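PDB 6B2Y: solute-binding periplasmic protein of iron/siderophore ABC transporter from Yersinia pestis, which probably captures chelated iron or a related metal complex in the periplasm and delivers it to an ABC transporter for uptake. Local coordinates for residues A[170-175]-A[194-199]; A[216-221]-A[241-246]; A[273-278]-A[348-353]; A[345-348]-A[354-357]. All blocks are in the same frame, centred on the assembly; numbering follows the deposited sequence.

Contact 1: residues A[170-175]-A[194-199]; sequences KNTLPS and NFYQDN
Leu-173 and Tyr-196 carry this helix-to-helix contact, with Thr-172 and Gln-197 at either end of it. The backbones stay well apart, 10.9 Å between the axes of the two short segments at an antiparallel angle of 155°, so bulky side chains have to bridge the space. Tyr-196 does so by swinging its CG anti to the backbone N (chi1 -178°), which sends the ring out from its own helix toward the other, where both Leu-173 and Thr-172 meet it from one side. The CD2 methyl of Leu-173 approaches the ring obliquely near its root, 3.6 Å from Tyr-196 CD1. Nearer the hydroxyl, the CG2 methyl of Thr-172 also comes in obliquely, 3.8 Å from Tyr-196 CE2. Threonine suits this spot because its two branches do different work: the methyl packs on the tyrosine, while OG1 turns back to bond the carbonyl of Pro-168. The OH of the buried Tyr-196 is hydrogen-bonded with Asn-339 OD1. On the outer side the bent chain of Gln-197 lays OE1 against the Leu-173 CD1 methyl at 3.3 Å, and its NE2 is held by Asp-201. The two helices, 168-182 and 186-207, follow each other as an antiparallel pair in the stretch between the two beta-sheets. Helix 340-350 packs on Tyr-196 through Val-340 and Ile-343, and helix 360-371 covers Phe-195.

Contact 2: residues A[216-221]-A[241-246]; sequences PSVFIE and DFIDQA
Glu-221 OE2, at the end of a strand whose Val-218 and Ile-220 pack on Ile-243, is gripped by two groups: it forms a salt bridge with Arg-312 and a hydrogen bond with the hydroxyl of Tyr-276. The paired charge and the phenol together probably offset the cost of burying the carboxylate. The contact itself contains no hydrogen bond and is wholly aliphatic, as befits a strand face closed over by a helix. Ile-243 supplies all of the helix side. Its CG1 stands anti to the carbonyl carbon (chi1 -68°) and its chain then runs on extended, so that the CD1 methyl reaches into the angle between the two strand residues. There it lies 3.7 Å from Val-218 CG1 and 4.0 Å from Ile-220 CG2. The other branch, Ile-243 CG2, lies alongside the valine, 4.1 Å from Val-218 CB; valine and isoleucine run side by side but point opposite ways. Ile-220 meets the helix residue obliquely, presenting its CG2 methyl. Beta-branched residues suit these strand positions: they fit the extended backbone, Val-218 offering both methyls and Ile-220 its CG2. Val-218 and Ile-220 alternate with Phe-219, which points away from helix 239-245. Strand 217-221 lies between 249-250 and 275-280 in its sheet, and on the helix-covered face Ile-277 and Phe-350 extend the apolar layer. Helix 239-245 in turn touches helices 168-182 and 340-350.

Contact 3: residues A[273-278]-A[348-353]; sequences PDIYIA and KWFYPE
Phe-350 turns one side of its ring to two isoleucines of the strand, overlapping Ile-275 obliquely at CD1 and CE1 and meeting Ile-277 with its edge at CE1 and CZ. The ring owes this place to a chi1 of -61°, which sets CG anti to the carbonyl carbon and lets the end of the side chain reach the sheet although its first bond does not point there. Ile-275 has its CD1 3.5 Å from Phe-350 CD1 and its CG2 methyl 4.0 Å from Phe-350 CE1, so both branches of the isoleucine are used. Ile-277 instead keeps its CD1 near the ring plane, 4.1 Å from Phe-350 CE1, and the two side chains cross at about a right angle. The second branch of Ile-277 serves the other aromatic residue, CG2 resting 4.2 Å from Trp-349 CZ3. That indole is also stacked on Tyr-327 of the adjoining strand, which helps to fix how it lies. No hydrogen bond crosses this buried interface. Large rings fit here because they fill the depth between helix and sheet, while beta-branched isoleucines suit an extended strand backbone and give that face a surface of methyls. Between them Tyr-276 turns to the opposite face, where it packs on helix 299-310. A central strand with helices on both faces is characteristic of a three-layer alpha/beta/alpha lobe, consistent with the fold of other periplasmic binding proteins of the chelatase-like class.

Contact 4: residues A[345-348]-A[354-357]; sequences SFAK and QFAD
The chain doubles back after helix 340-350, bringing the CA atoms of Lys-348 and Phe-355 to 5.2 Å across the contact. Phe-355 tucks its ring against the last turn of the helix, where the CB methyl of Ala-347 sits over one face in a CH-pi contact, 4.0 Å from the centroid of the Phe-355 ring and displaced toward the rim. A residue as small as alanine lets the ring come this close to the helix; Phe-355 CD2 is also 3.3 Å from Ala-347 O. Lys-348 runs alongside in the opposite direction to the phenylalanine, its chain extended until the last torsion bends it (chi4 75°). This turns the ammonium group back onto the loop, where NZ gives a hydrogen bond of 2.8 Å to Phe-355 O in the carbonyl plane, at a C=O...N angle of 151°. NZ bonds the carbonyl of Leu-358 as well, so a lysine long enough to reach along the Phe-355 backbone ties two loop carbonyls to the helix. Helix 186-207 meets the aromatic side, Ile-206 and Thr-207 touching Phe-355 and Val-203 touching Ala-347, while Pro-360 at the start of helix 360-371 lies against Lys-348.

How the contacts relate
Contacts 2 and 3 are buried cores of one lobe: their strands, 217-221 and 275-280, are neighbours in the same sheet, joined by a bond from Glu-221 N to Ile-277 O; contact 2 uses methyls alone, contact 3 methyls against rings, and no hydrogen bond crosses either. Contact 4 shares Lys-348 and helix 340-350 with contact 3 but lies toward the surface, where a charged side chain and loop carbonyls join the packing. Phe-346, on that helix, touches Ile-220, Ile-277 and Phe-242, linking the three. Contact 1 stands apart, its centre about 19 Å from those of contacts 2 and 4, partly buried, pairing helices by apolar packing, the polar ends of its side chains bonding elsewhere.

Contact 1: residues A[170-175]-A[194-199]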
loop_
_atom_site.group_PDB
_atom_site.type_symbol
_atom_site.label_atom_id
_atom_site.label_comp_id
_atom_site.label_asym_id
_atom_site.label_seq_id
_atom_site.Cartn_x
_atom_site.Cartn_y
_atom_site.Cartn_z
ATOM N N LYS A 170 1.481 -5.041 12.805
ATOM C CA LYS A 170 0.870 -6.184 13.480
ATOM C C LYS A 170 0.072 -7.079 12.540
ATOM O O LYS A 170 -0.026 -8.282 12.790
ATOM C CB LYS A 170 -0.061 -5.685 14.597
ATOM C CG LYS A 170 0.675 -4.961 15.703
ATOM C CD LYS A 170 -0.256 -4.661 16.855
ATOM C CE LYS A 170 -0.965 -3.351 16.647
ATOM N NZ LYS A 170 -1.680 -2.935 17.890
ATOM N N ASN A 171 -0.476 -6.524 11.452
ATOM C CA ASN A 171 -1.592 -7.165 10.753
ATOM C C ASN A 171 -1.274 -7.617 9.329
ATOM O O ASN A 171 -2.091 -8.336 8.723
ATOM C CB ASN A 171 -2.798 -6.218 10.704
ATOM C CG ASN A 171 -3.457 -6.024 12.068
ATOM O OD1 ASN A 171 -3.170 -6.745 13.027
ATOM N ND2 ASN A 171 -4.364 -5.046 12.153
ATOM N N THR A 172 -0.130 -7.219 8.772
ATOM C CA THR A 172 0.157 -7.596 7.389
ATOM C C THR A 172 0.267 -9.108 7.252
ATOM O O THR A 172 -0.343 -9.706 6.354
ATOM C CB THR A 172 1.441 -6.932 6.899
ATOM O OG1 THR A 172 1.273 -5.515 6.879
ATOM C CG2 THR A 172 1.758 -7.412 5.469
ATOM N N LEU A 173 1.056 -9.743 8.137
ATOM C CA LEU A 173 1.263 -11.188 8.039
ATOM C C LEU A 173 0.030 -11.973 8.464
ATOM O O LEU A 173 -0.352 -12.925 7.750
ATOM C CB LEU A 173 2.514 -11.592 8.835
ATOM C CG LEU A 173 3.767 -10.932 8.276
ATOM C CD1 LEU A 173 4.999 -11.393 9.058
ATOM C CD2 LEU A 173 3.904 -11.278 6.779
ATOM N N PRO A 174 -0.633 -11.657 9.584
ATOM C CA PRO A 174 -1.931 -12.302 9.845
ATOM C C PRO A 174 -2.903 -12.161 8.686
ATOM O O PRO A 174 -3.622 -13.117 8.388
ATOM C CB PRO A 174 -2.432 -11.578 11.100
ATOM C CG PRO A 174 -1.185 -11.231 11.846
ATOM C CD PRO A 174 -0.220 -10.803 10.718
ATOM N N SER A 175 -2.968 -10.986 8.041
ATOM C CA SER A 175 -3.914 -10.828 6.935
ATOM C C SER A 175 -3.583 -11.778 5.789
ATOM O O SER A 175 -4.484 -12.324 5.142
ATOM C CB SER A 175 -3.911 -9.387 6.425
ATOM O OG SER A 175 -4.489 -8.510 7.376
ATOM N N ASN A 194 7.083 -15.915 4.805
ATOM C CA ASN A 194 8.514 -16.125 4.994
ATOM C C ASN A 194 9.338 -15.108 4.210
ATOM O O ASN A 194 10.315 -14.569 4.732
ATOM C CB ASN A 194 8.875 -17.558 4.588
ATOM C CG ASN A 194 8.514 -18.569 5.663
ATOM O OD1 ASN A 194 8.400 -18.207 6.820
ATOM N ND2 ASN A 194 8.330 -19.830 5.286
ATOM N N PHE A 195 8.960 -14.831 2.951
ATOM C CA PHE A 195 9.697 -13.843 2.155
ATOM C C PHE A 195 9.616 -12.458 2.779
ATOM O O PHE A 195 10.606 -11.723 2.840
ATOM C CB PHE A 195 9.148 -13.825 0.722
ATOM C CG PHE A 195 9.646 -12.670 -0.118
ATOM C CD1 PHE A 195 10.845 -12.770 -0.815
ATOM C CD2 PHE A 195 8.913 -11.494 -0.218
ATOM C CE1 PHE A 195 11.306 -11.703 -1.605
ATOM C CE2 PHE A 195 9.358 -10.436 -0.997
ATOM C CZ PHE A 195 10.561 -10.539 -1.696
ATOM N N TYR A 196 8.440 -12.087 3.260
ATOM C CA TYR A 196 8.267 -10.774 3.863
ATOM C C TYR A 196 9.061 -10.653 5.162
ATOM O O TYR A 196 9.804 -9.685 5.364
ATOM C CB TYR A 196 6.776 -10.559 4.109
ATOM C CG TYR A 196 6.367 -9.231 4.690
ATOM C CD1 TYR A 196 6.510 -8.971 6.063
ATOM C CD2 TYR A 196 5.780 -8.259 3.891
ATOM C CE1 TYR A 196 6.110 -7.777 6.609
ATOM C CE2 TYR A 196 5.380 -7.061 4.425
ATOM C CZ TYR A 196 5.540 -6.823 5.784
ATOM O OH TYR A 196 5.139 -5.633 6.333
ATOM N N GLN A 197 8.907 -11.631 6.061
ATOM C CA GLN A 197 9.593 -11.549 7.344
ATOM C C GLN A 197 11.106 -11.532 7.159
ATOM O O GLN A 197 11.808 -10.771 7.833
ATOM C CB GLN A 197 9.180 -12.708 8.249
ATOM C CG GLN A 197 9.669 -12.509 9.679
ATOM C CD GLN A 197 8.943 -11.372 10.386
ATOM O OE1 GLN A 197 7.792 -11.524 10.800
ATOM N NE2 GLN A 197 9.599 -10.221 10.497
ATOM N N ASP A 198 11.618 -12.351 6.240
ATOM C CA ASP A 198 13.051 -12.332 5.937
ATOM C C ASP A 198 13.498 -10.951 5.492
ATOM O O ASP A 198 14.546 -10.456 5.923
ATOM C CB ASP A 198 13.375 -13.357 4.858
ATOM C CG ASP A 198 13.450 -14.758 5.416
ATOM O OD1 ASP A 198 13.354 -14.882 6.653
ATOM O OD2 ASP A 198 13.606 -15.717 4.630
ATOM N N ASN A 199 12.704 -10.304 4.648
ATOM C CA ASN A 199 13.108 -9.002 4.143
ATOM C C ASN A 199 12.852 -7.863 5.117
ATOM O O ASN A 199 13.528 -6.836 5.016
ATOM C CB ASN A 199 12.447 -8.749 2.789
ATOM C CG ASN A 199 13.237 -9.394 1.671
ATOM O OD1 ASN A 199 14.300 -8.906 1.319
ATOM N ND2 ASN A 199 12.777 -10.537 1.189
#

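Contact 2: residues A[216-221]-A[241-246]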
loop_
_atom_site.group_PDB
_atom_site.type_symbol
_atom_site.label_atom_id
_atom_site.label_comp_id
_atom_site.label_asym_id
_atom_site.label_seq_id
_atom_site.Cartn_x
_atom_site.Cartn_y
_atom_site.Cartn_z
ATOM N N PRO A 216 16.745 9.640 13.354
ATOM C CA PRO A 216 16.309 10.884 12.708
ATOM C C PRO A 216 14.811 11.096 12.877
ATOM O O PRO A 216 14.025 10.146 12.848
ATOM C CB PRO A 216 16.669 10.657 11.239
ATOM C CG PRO A 216 16.528 9.165 11.072
ATOM C CD PRO A 216 17.040 8.584 12.379
ATOM N N SER A 217 14.416 12.356 13.060
ATOM C CA SER A 217 12.999 12.680 13.093
ATOM C C SER A 217 12.491 12.718 11.660
ATOM O O SER A 217 13.216 13.106 10.741
ATOM C CB SER A 217 12.749 14.011 13.801
ATOM O OG SER A 217 13.496 15.060 13.211
ATOM N N VAL A 218 11.259 12.269 11.468
ATOM C CA VAL A 218 10.723 12.024 10.133
ATOM C C VAL A 218 9.306 12.564 10.074
ATOM O O VAL A 218 8.496 12.309 10.972
ATOM C CB VAL A 218 10.704 10.521 9.779
ATOM C CG1 VAL A 218 10.128 10.315 8.351
ATOM C CG2 VAL A 218 12.089 9.892 9.913
ATOM N N PHE A 219 8.989 13.267 8.991
ATOM C CA PHE A 219 7.608 13.608 8.676
ATOM C C PHE A 219 7.262 13.033 7.314
ATOM O O PHE A 219 7.994 13.265 6.342
ATOM C CB PHE A 219 7.363 15.118 8.658
ATOM C CG PHE A 219 5.937 15.476 8.343
ATOM C CD1 PHE A 219 4.930 15.214 9.260
ATOM C CD2 PHE A 219 5.593 16.021 7.113
ATOM C CE1 PHE A 219 3.606 15.515 8.973
ATOM C CE2 PHE A 219 4.266 16.326 6.827
ATOM C CZ PHE A 219 3.280 16.074 7.756
ATOM N N ILE A 220 6.161 12.282 7.240
ATOM C CA ILE A 220 5.654 11.779 5.963
ATOM C C ILE A 220 4.372 12.528 5.608
ATOM O O ILE A 220 3.399 12.524 6.369
ATOM C CB ILE A 220 5.427 10.256 5.979
ATOM C CG1 ILE A 220 5.000 9.788 4.577
ATOM C CG2 ILE A 220 4.393 9.850 7.010
ATOM C CD1 ILE A 220 5.682 8.540 4.114
ATOM N N GLU A 221 4.371 13.178 4.448
ATOM C CA GLU A 221 3.182 13.848 3.943
ATOM C C GLU A 221 2.526 12.909 2.941
ATOM O O GLU A 221 3.018 12.740 1.824
ATOM C CB GLU A 221 3.532 15.190 3.303
ATOM C CG GLU A 221 2.300 16.012 3.026
ATOM C CD GLU A 221 2.596 17.277 2.256
ATOM O OE1 GLU A 221 1.628 17.930 1.826
ATOM O OE2 GLU A 221 3.786 17.607 2.084
ATOM N N ASP A 241 4.115 2.983 11.001
ATOM C CA ASP A 241 4.716 1.688 11.309
ATOM C C ASP A 241 6.006 1.471 10.524
ATOM O O ASP A 241 6.961 0.867 11.033
ATOM C CB ASP A 241 3.722 0.556 11.000
ATOM C CG ASP A 241 2.662 0.389 12.076
ATOM O OD1 ASP A 241 2.696 1.143 13.077
ATOM O OD2 ASP A 241 1.800 -0.511 11.926
ATOM N N PHE A 242 6.039 1.907 9.260
ATOM C CA PHE A 242 7.249 1.711 8.460
ATOM C C PHE A 242 8.379 2.592 8.958
ATOM O O PHE A 242 9.547 2.175 8.951
ATOM C CB PHE A 242 6.994 2.021 6.982
ATOM C CG PHE A 242 5.760 1.367 6.418
ATOM C CD1 PHE A 242 5.277 0.173 6.934
ATOM C CD2 PHE A 242 5.102 1.949 5.334
ATOM C CE1 PHE A 242 4.136 -0.418 6.398
ATOM C CE2 PHE A 242 3.975 1.366 4.802
ATOM C CZ PHE A 242 3.490 0.195 5.337
ATOM N N ILE A 243 8.056 3.826 9.338
ATOM C CA ILE A 243 9.061 4.704 9.931
ATOM C C ILE A 243 9.678 4.052 11.165
ATOM O O ILE A 243 10.911 3.984 11.297
ATOM C CB ILE A 243 8.439 6.067 10.266
ATOM C CG1 ILE A 243 8.084 6.792 8.965
ATOM C CG2 ILE A 243 9.397 6.921 11.101
ATOM C CD1 ILE A 243 7.261 8.052 9.197
ATOM N N ASP A 244 8.826 3.553 12.070
ATOM C CA ASP A 244 9.287 2.875 13.285
ATOM C C ASP A 244 10.243 1.734 12.952
ATOM O O ASP A 244 11.352 1.660 13.495
ATOM C CB ASP A 244 8.098 2.331 14.099
ATOM C CG ASP A 244 7.167 3.421 14.631
ATOM O OD1 ASP A 244 7.468 4.625 14.506
ATOM O OD2 ASP A 244 6.098 3.066 15.183
ATOM N N GLN A 245 9.820 0.811 12.078
ATOM C CA GLN A 245 10.649 -0.354 11.790
ATOM C C GLN A 245 11.948 0.034 11.106
ATOM O O GLN A 245 12.962 -0.657 11.257
ATOM C CB GLN A 245 9.891 -1.352 10.910
ATOM C CG GLN A 245 8.731 -2.032 11.616
ATOM C CD GLN A 245 7.967 -2.973 10.692
ATOM O OE1 GLN A 245 8.190 -4.180 10.705
ATOM N NE2 GLN A 245 7.056 -2.419 9.897
ATOM N N ALA A 246 11.936 1.129 10.345
ATOM C CA ALA A 246 13.134 1.582 9.659
ATOM C C ALA A 246 14.025 2.410 10.566
ATOM O O ALA A 246 15.025 2.958 10.095
ATOM C CB ALA A 246 12.761 2.388 8.405
#

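Contact 3: residues A[273-278]-A[348-353]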
loop_
_atom_site.group_PDB
_atom_site.type_symbol
_atom_site.label_atom_id
_atom_site.label_comp_id
_atom_site.label_asym_id
_atom_site.label_seq_id
_atom_site.Cartn_x
_atom_site.Cartn_y
_atom_site.Cartn_z
ATOM N N PRO A 273 11.631 18.555 11.098
ATOM C CA PRO A 273 12.043 17.152 10.969
ATOM C C PRO A 273 13.359 17.010 10.224
ATOM O O PRO A 273 13.653 17.748 9.278
ATOM C CB PRO A 273 10.890 16.516 10.180
ATOM C CG PRO A 273 10.275 17.671 9.425
ATOM C CD PRO A 273 10.386 18.835 10.350
ATOM N N ASP A 274 14.144 16.022 10.649
ATOM C CA ASP A 274 15.411 15.745 9.980
ATOM C C ASP A 274 15.196 15.295 8.539
ATOM O O ASP A 274 15.987 15.637 7.649
ATOM C CB ASP A 274 16.193 14.677 10.737
ATOM C CG ASP A 274 16.605 15.127 12.119
ATOM O OD1 ASP A 274 16.845 16.343 12.308
ATOM O OD2 ASP A 274 16.700 14.256 13.015
ATOM N N ILE A 275 14.133 14.525 8.296
ATOM C CA ILE A 275 13.885 13.865 7.017
ATOM C C ILE A 275 12.444 14.131 6.604
ATOM O O ILE A 275 11.534 14.093 7.438
ATOM C CB ILE A 275 14.162 12.349 7.124
ATOM C CG1 ILE A 275 15.654 12.098 7.332
ATOM C CG2 ILE A 275 13.644 11.593 5.902
ATOM C CD1 ILE A 275 16.000 10.658 7.600
ATOM N N TYR A 276 12.236 14.405 5.310
ATOM C CA TYR A 276 10.913 14.664 4.750
ATOM C C TYR A 276 10.613 13.619 3.686
ATOM O O TYR A 276 11.451 13.352 2.819
ATOM C CB TYR A 276 10.815 16.075 4.142
ATOM C CG TYR A 276 9.551 16.274 3.322
ATOM C CD1 TYR A 276 8.375 16.687 3.922
ATOM C CD2 TYR A 276 9.543 16.039 1.957
ATOM C CE1 TYR A 276 7.216 16.863 3.189
ATOM C CE2 TYR A 276 8.379 16.207 1.206
ATOM C CZ TYR A 276 7.228 16.629 1.827
ATOM O OH TYR A 276 6.070 16.795 1.103
ATOM N N ILE A 277 9.420 13.024 3.762
ATOM C CA ILE A 277 8.958 12.033 2.797
ATOM C C ILE A 277 7.604 12.477 2.273
ATOM O O ILE A 277 6.721 12.838 3.059
ATOM C CB ILE A 277 8.832 10.623 3.416
ATOM C CG1 ILE A 277 10.119 10.217 4.125
ATOM C CG2 ILE A 277 8.509 9.593 2.335
ATOM C CD1 ILE A 277 10.057 8.801 4.701
ATOM N N ALA A 278 7.430 12.420 0.952
ATOM C CA ALA A 278 6.137 12.632 0.318
ATOM C C ALA A 278 5.658 11.325 -0.302
ATOM O O ALA A 278 6.450 10.588 -0.887
ATOM C CB ALA A 278 6.227 13.716 -0.774
ATOM N N LYS A 348 17.003 2.460 4.168
ATOM C CA LYS A 348 18.181 2.813 3.378
ATOM C C LYS A 348 18.356 4.325 3.291
ATOM O O LYS A 348 19.490 4.821 3.259
ATOM C CB LYS A 348 18.079 2.186 1.987
ATOM C CG LYS A 348 19.394 2.128 1.211
ATOM C CD LYS A 348 19.189 1.539 -0.167
ATOM C CE LYS A 348 20.450 1.645 -1.007
ATOM N NZ LYS A 348 21.485 0.661 -0.589
ATOM N N TRP A 349 17.251 5.078 3.212
ATOM C CA TRP A 349 17.353 6.534 3.260
ATOM C C TRP A 349 17.839 7.014 4.621
ATOM O O TRP A 349 18.677 7.923 4.698
ATOM C CB TRP A 349 16.010 7.187 2.952
ATOM C CG TRP A 349 15.490 6.933 1.580
ATOM C CD1 TRP A 349 16.215 6.655 0.457
ATOM C CD2 TRP A 349 14.112 6.952 1.179
ATOM N NE1 TRP A 349 15.368 6.488 -0.623
ATOM C CE2 TRP A 349 14.075 6.677 -0.205
ATOM C CE3 TRP A 349 12.910 7.175 1.857
ATOM C CZ2 TRP A 349 12.882 6.610 -0.919
ATOM C CZ3 TRP A 349 11.725 7.116 1.145
ATOM C CH2 TRP A 349 11.720 6.838 -0.228
ATOM N N PHE A 350 17.320 6.418 5.709
ATOM C CA PHE A 350 17.623 6.916 7.047
ATOM C C PHE A 350 19.065 6.627 7.423
ATOM O O PHE A 350 19.700 7.420 8.127
ATOM C CB PHE A 350 16.706 6.278 8.105
ATOM C CG PHE A 350 15.226 6.554 7.923
ATOM C CD1 PHE A 350 14.758 7.469 6.983
ATOM C CD2 PHE A 350 14.297 5.880 8.714
ATOM C CE1 PHE A 350 13.397 7.696 6.827
ATOM C CE2 PHE A 350 12.933 6.107 8.573
ATOM C CZ PHE A 350 12.481 7.011 7.620
ATOM N N TYR A 351 19.578 5.467 7.025
ATOM C CA TYR A 351 20.921 5.018 7.397
ATOM C C TYR A 351 21.623 4.506 6.149
ATOM O O TYR A 351 21.790 3.295 5.967
ATOM C CB TYR A 351 20.847 3.946 8.487
ATOM C CG TYR A 351 20.082 4.390 9.716
ATOM C CD1 TYR A 351 20.696 5.143 10.712
ATOM C CD2 TYR A 351 18.741 4.052 9.890
ATOM C CE1 TYR A 351 20.006 5.559 11.824
ATOM C CE2 TYR A 351 18.039 4.462 11.016
ATOM C CZ TYR A 351 18.683 5.203 11.993
ATOM O OH TYR A 351 18.012 5.625 13.121
ATOM N N PRO A 352 22.042 5.417 5.261
ATOM C CA PRO A 352 22.634 4.976 3.983
ATOM C C PRO A 352 23.861 4.102 4.158
ATOM O O PRO A 352 24.017 3.101 3.449
ATOM C CB PRO A 352 22.987 6.299 3.282
ATOM C CG PRO A 352 22.248 7.367 4.018
ATOM C CD PRO A 352 22.057 6.877 5.419
ATOM N N GLU A 353 24.735 4.458 5.099
ATOM C CA GLU A 353 25.962 3.701 5.321
ATOM C C GLU A 353 25.663 2.269 5.747
ATOM O O GLU A 353 26.198 1.311 5.177
ATOM C CB GLU A 353 26.810 4.421 6.374
ATOM C CG GLU A 353 27.948 3.595 6.942
ATOM C CD GLU A 353 29.271 4.332 6.911
ATOM O OE1 GLU A 353 30.317 3.664 6.768
ATOM O OE2 GLU A 353 29.264 5.578 7.034
#

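Contact 4: residues A[345-348]-A[354-357]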
loop_
_atom_site.group_PDB
_atom_site.type_symbol
_atom_site.label_atom_id
_atom_site.label_comp_id
_atom_site.label_asym_id
_atom_site.label_seq_id
_atom_site.Cartn_x
_atom_site.Cartn_y
_atom_site.Cartn_z
ATOM N N SER A 345 13.099 0.806 1.758
ATOM C CA SER A 345 13.486 2.099 1.194
ATOM C C SER A 345 13.660 3.148 2.287
ATOM O O SER A 345 14.634 3.912 2.272
ATOM C CB SER A 345 12.448 2.569 0.171
ATOM O OG SER A 345 12.546 1.816 -1.024
ATOM N N PHE A 346 12.731 3.199 3.250
ATOM C CA PHE A 346 12.879 4.128 4.371
ATOM C C PHE A 346 14.199 3.898 5.096
ATOM O O PHE A 346 14.942 4.848 5.377
ATOM C CB PHE A 346 11.726 3.979 5.368
ATOM C CG PHE A 346 10.418 4.537 4.890
ATOM C CD1 PHE A 346 10.229 4.865 3.545
ATOM C CD2 PHE A 346 9.368 4.711 5.771
ATOM C CE1 PHE A 346 9.020 5.364 3.110
ATOM C CE2 PHE A 346 8.150 5.198 5.345
ATOM C CZ PHE A 346 7.980 5.543 3.993
ATOM N N ALA A 347 14.486 2.643 5.434
ATOM C CA ALA A 347 15.685 2.327 6.207
ATOM C C ALA A 347 16.946 2.747 5.464
ATOM O O ALA A 347 17.869 3.323 6.058
ATOM C CB ALA A 347 15.730 0.835 6.510
ATOM N N LYS A 348 17.003 2.460 4.168
ATOM C CA LYS A 348 18.181 2.813 3.378
ATOM C C LYS A 348 18.356 4.325 3.291
ATOM O O LYS A 348 19.490 4.821 3.259
ATOM C CB LYS A 348 18.079 2.186 1.987
ATOM C CG LYS A 348 19.394 2.128 1.211
ATOM C CD LYS A 348 19.189 1.539 -0.167
ATOM C CE LYS A 348 20.450 1.645 -1.007
ATOM N NZ LYS A 348 21.485 0.661 -0.589
ATOM N N GLN A 354 24.789 2.103 6.741
ATOM C CA GLN A 354 24.515 0.785 7.295
ATOM C C GLN A 354 23.736 -0.106 6.339
ATOM O O GLN A 354 23.778 -1.334 6.482
ATOM C CB GLN A 354 23.770 0.957 8.617
ATOM C CG GLN A 354 24.223 2.212 9.358
ATOM C CD GLN A 354 23.868 2.196 10.827
ATOM O OE1 GLN A 354 23.822 1.134 11.462
ATOM N NE2 GLN A 354 23.615 3.379 11.384
ATOM N N PHE A 355 23.054 0.470 5.353
ATOM C CA PHE A 355 22.263 -0.293 4.395
ATOM C C PHE A 355 22.822 -0.154 2.982
ATOM O O PHE A 355 22.077 -0.133 2.000
ATOM C CB PHE A 355 20.797 0.130 4.443
ATOM C CG PHE A 355 20.092 -0.280 5.718
ATOM C CD1 PHE A 355 19.779 -1.609 5.955
ATOM C CD2 PHE A 355 19.750 0.669 6.665
ATOM C CE1 PHE A 355 19.142 -1.986 7.122
ATOM C CE2 PHE A 355 19.108 0.305 7.829
ATOM C CZ PHE A 355 18.806 -1.025 8.057
ATOM N N ALA A 356 24.152 -0.076 2.856
ATOM C CA ALA A 356 24.754 -0.012 1.526
ATOM C C ALA A 356 24.563 -1.314 0.756
ATOM O O ALA A 356 24.415 -1.296 -0.470
ATOM C CB ALA A 356 26.240 0.334 1.643
ATOM N N ASP A 357 24.534 -2.445 1.453
ATOM C CA ASP A 357 24.358 -3.745 0.822
ATOM C C ASP A 357 22.898 -4.078 0.521
ATOM O O ASP A 357 22.635 -5.098 -0.127
ATOM C CB ASP A 357 24.961 -4.831 1.721
ATOM C CG ASP A 357 24.375 -4.817 3.135
ATOM O OD1 ASP A 357 23.880 -5.878 3.583
ATOM O OD2 ASP A 357 24.404 -3.748 3.795
#